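Long-range contact in acinetobacter secreted protease CpaA (Acinetobacter nosocomialis M2, PDB 6O38), which is a secreted zinc metalloprotease that probably cleaves proteins outside the cell after type II secretion, in which the chaperone CpaB assists: residues Pro295-Asn300 against Thr318-Ala323. Residues are numbered along the deposited sequence; the frame is centred on the assembly and turned at random.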
ATOM      1  N   PRO A 295     -15.630  23.820  10.311  1.00 38.19           N
ATOM      2  CA  PRO A 295     -16.907  24.527  10.426  1.00 38.79           C
ATOM      3  C   PRO A 295     -17.902  23.755  11.278  1.00 39.24           C
ATOM      4  O   PRO A 295     -17.900  22.523  11.320  1.00 39.14           O
ATOM      5  CB  PRO A 295     -17.383  24.625   8.972  1.00 38.44           C
ATOM      6  CG  PRO A 295     -16.788  23.426   8.313  1.00 37.71           C
ATOM      7  CD  PRO A 295     -15.470  23.162   9.001  1.00 37.45           C
ATOM      8  N   ALA A 296     -18.760  24.512  11.970  1.00 36.65           N
ATOM      9  CA  ALA A 296     -19.771  23.889  12.820  1.00 37.08           C
ATOM     10  C   ALA A 296     -20.727  23.032  12.000  1.00 36.71           C
ATOM     11  O   ALA A 296     -21.161  21.965  12.451  1.00 36.89           O
ATOM     12  CB  ALA A 296     -20.538  24.960  13.594  1.00 37.78           C
ATOM     13  N   ILE A 297     -21.064  23.481  10.795  1.00 36.82           N
ATOM     14  CA  ILE A 297     -21.843  22.699   9.843  1.00 36.53           C
ATOM     15  C   ILE A 297     -20.878  22.219   8.769  1.00 35.83           C
ATOM     16  O   ILE A 297     -20.312  23.029   8.025  1.00 35.54           O
ATOM     17  CB  ILE A 297     -22.995  23.512   9.239  1.00 36.69           C
ATOM     18  CG1 ILE A 297     -23.941  23.996  10.340  1.00 37.30           C
ATOM     19  CG2 ILE A 297     -23.745  22.686   8.203  1.00 36.41           C
ATOM     20  CD1 ILE A 297     -25.182  24.691   9.822  1.00 37.41           C
ATOM     21  N   LEU A 298     -20.684  20.904   8.690  1.00 35.09           N
ATOM     22  CA  LEU A 298     -19.727  20.352   7.746  1.00 34.39           C
ATOM     23  C   LEU A 298     -20.182  20.635   6.314  1.00 34.11           C
ATOM     24  O   LEU A 298     -21.383  20.666   6.029  1.00 34.49           O
ATOM     25  CB  LEU A 298     -19.564  18.850   7.967  1.00 34.25           C
ATOM     26  CG  LEU A 298     -18.874  18.451   9.274  1.00 34.62           C
ATOM     27  CD1 LEU A 298     -18.785  16.938   9.402  1.00 34.62           C
ATOM     28  CD2 LEU A 298     -17.493  19.084   9.370  1.00 34.34           C
ATOM     29  N   PRO A 299     -19.244  20.851   5.395  1.00 34.95           N
ATOM     30  CA  PRO A 299     -19.622  21.254   4.038  1.00 35.00           C
ATOM     31  C   PRO A 299     -20.298  20.122   3.280  1.00 34.93           C
ATOM     32  O   PRO A 299     -20.116  18.938   3.570  1.00 34.53           O
ATOM     33  CB  PRO A 299     -18.283  21.627   3.395  1.00 34.57           C
ATOM     34  CG  PRO A 299     -17.279  20.806   4.135  1.00 33.97           C
ATOM     35  CD  PRO A 299     -17.783  20.736   5.552  1.00 34.42           C
ATOM     36  N   ASN A 300     -21.101  20.516   2.294  1.00 34.07           N
ATOM     37  CA  ASN A 300     -21.758  19.545   1.432  1.00 33.96           C
ATOM     38  C   ASN A 300     -20.719  18.741   0.661  1.00 33.39           C
ATOM     39  O   ASN A 300     -19.692  19.274   0.229  1.00 33.10           O
ATOM     40  CB  ASN A 300     -22.709  20.250   0.466  1.00 34.50           C
ATOM     41  CG  ASN A 300     -23.871  20.915   1.177  1.00 34.90           C
ATOM     42  OD1 ASN A 300     -24.270  20.497   2.264  1.00 34.87           O
ATOM     43  ND2 ASN A 300     -24.422  21.958   0.566  1.00 35.27           N
ATOM     44  N   THR A 318     -20.032  21.253  18.796  1.00 39.13           N
ATOM     45  CA  THR A 318     -20.983  20.463  18.030  1.00 38.89           C
ATOM     46  C   THR A 318     -20.595  20.483  16.559  1.00 37.63           C
ATOM     47  O   THR A 318     -20.082  21.483  16.049  1.00 37.04           O
ATOM     48  CB  THR A 318     -22.427  20.980  18.183  1.00 39.20           C
ATOM     49  OG1 THR A 318     -22.544  22.270  17.570  1.00 38.57           O
ATOM     50  CG2 THR A 318     -22.820  21.081  19.650  1.00 40.42           C
ATOM     51  N   LEU A 319     -20.842  19.365  15.881  1.00 37.83           N
ATOM     52  CA  LEU A 319     -20.621  19.253  14.446  1.00 36.73           C
ATOM     53  C   LEU A 319     -21.888  18.732  13.790  1.00 36.60           C
ATOM     54  O   LEU A 319     -22.491  17.767  14.271  1.00 37.16           O
ATOM     55  CB  LEU A 319     -19.443  18.329  14.122  1.00 36.28           C
ATOM     56  CG  LEU A 319     -18.041  18.836  14.458  1.00 36.02           C
ATOM     57  CD1 LEU A 319     -16.995  17.820  14.031  1.00 35.48           C
ATOM     58  CD2 LEU A 319     -17.790  20.178  13.791  1.00 35.56           C
ATOM     59  N   GLN A 320     -22.282  19.367  12.692  1.00 36.98           N
ATOM     60  CA  GLN A 320     -23.434  18.948  11.907  1.00 36.74           C
ATOM     61  C   GLN A 320     -22.931  18.225  10.665  1.00 35.90           C
ATOM     62  O   GLN A 320     -22.164  18.794   9.880  1.00 35.35           O
ATOM     63  CB  GLN A 320     -24.293  20.153  11.520  1.00 36.88           C
ATOM     64  CG  GLN A 320     -25.592  19.810  10.806  1.00 37.09           C
ATOM     65  CD  GLN A 320     -26.687  19.364  11.758  1.00 38.21           C
ATOM     66  OE1 GLN A 320     -26.515  19.390  12.977  1.00 39.44           O
ATOM     67  NE2 GLN A 320     -27.823  18.956  11.204  1.00 38.37           N
ATOM     68  N   LEU A 321     -23.351  16.972  10.499  1.00 34.44           N
ATOM     69  CA  LEU A 321     -22.968  16.212   9.321  1.00 33.69           C
ATOM     70  C   LEU A 321     -23.504  16.902   8.065  1.00 33.14           C
ATOM     71  O   LEU A 321     -24.495  17.636   8.133  1.00 33.33           O
ATOM     72  CB  LEU A 321     -23.495  14.782   9.424  1.00 33.60           C
ATOM     73  CG  LEU A 321     -22.782  13.921  10.472  1.00 34.23           C
ATOM     74  CD1 LEU A 321     -23.366  12.519  10.528  1.00 34.09           C
ATOM     75  CD2 LEU A 321     -21.285  13.869  10.193  1.00 34.12           C
ATOM     76  N   PRO A 322     -22.856  16.702   6.915  1.00 32.88           N
ATOM     77  CA  PRO A 322     -23.217  17.470   5.715  1.00 32.67           C
ATOM     78  C   PRO A 322     -24.704  17.387   5.398  1.00 32.50           C
ATOM     79  O   PRO A 322     -25.313  16.317   5.441  1.00 32.21           O
ATOM     80  CB  PRO A 322     -22.371  16.820   4.616  1.00 32.34           C
ATOM     81  CG  PRO A 322     -21.186  16.282   5.335  1.00 32.31           C
ATOM     82  CD  PRO A 322     -21.684  15.838   6.682  1.00 32.70           C
ATOM     83  N   ALA A 323     -25.285  18.544   5.072  1.00 34.60           N
ATOM     84  CA  ALA A 323     -26.717  18.605   4.803  1.00 34.54           C
ATOM     85  C   ALA A 323     -27.070  17.970   3.467  1.00 34.20           C
ATOM     86  O   ALA A 323     -28.153  17.390   3.327  1.00 34.02           O
ATOM     87  CB  ALA A 323     -27.198  20.054   4.842  1.00 34.81           C
TER
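Two backbone hydrogen bonds join Ala296-Leu298 to Gln320. Gln320 N donates to Ala296 O (2.8 Å), and Gln320 O in turn accepts from Leu298 N at 2.8 Å, so the same residue supplies both donor and acceptor. They flank Ile297, whose CA lies 4.6 Å from Gln320 CA, and make a single parallel beta bridge between a loop and the strand 318-320. Ala296 O also has Leu319 CA 3.4 Å away, close enough for a CA-H...O contact.

Strand 318-320 is part of the last of four beta-sandwich domains of the kind found in the metalloprotease StcE. Within this chain it is outermost in a three-stranded sheet; one edge pairs with 341-344, and the loop before 305-310 bridges to the other edge.

Apolar packing divides between two faces. On the buried one, Leu298 reaches inward and lies alongside Leu321, CD1 to CD2 at 4.0 Å, while its CB rests against Pro322 CD; the branched leucine ends suit this interior, where Val308 and Ile343 continue the packing. Leu319 CG stands anti to its own carbonyl carbon (chi1 -71°); its CD2 comes to 3.4 Å from Pro295 O, and the side chain also packs on Leu310 and Ile294. On the more exposed face, Ile297 CG1 lies 4.0 Å from Gln320 CB, and the glutamine's end leads away from the loop.

Beyond the bridge, Pro322 sets CB and CG against Pro299 O; lacking an N-H, it cannot donate the next bond of the parallel pattern, to Leu298 O. Asn300 OD1 lies near Ala323 CB but accepts its hydrogen bond from Gln324 N, tying the loop to the chain just past Ala323.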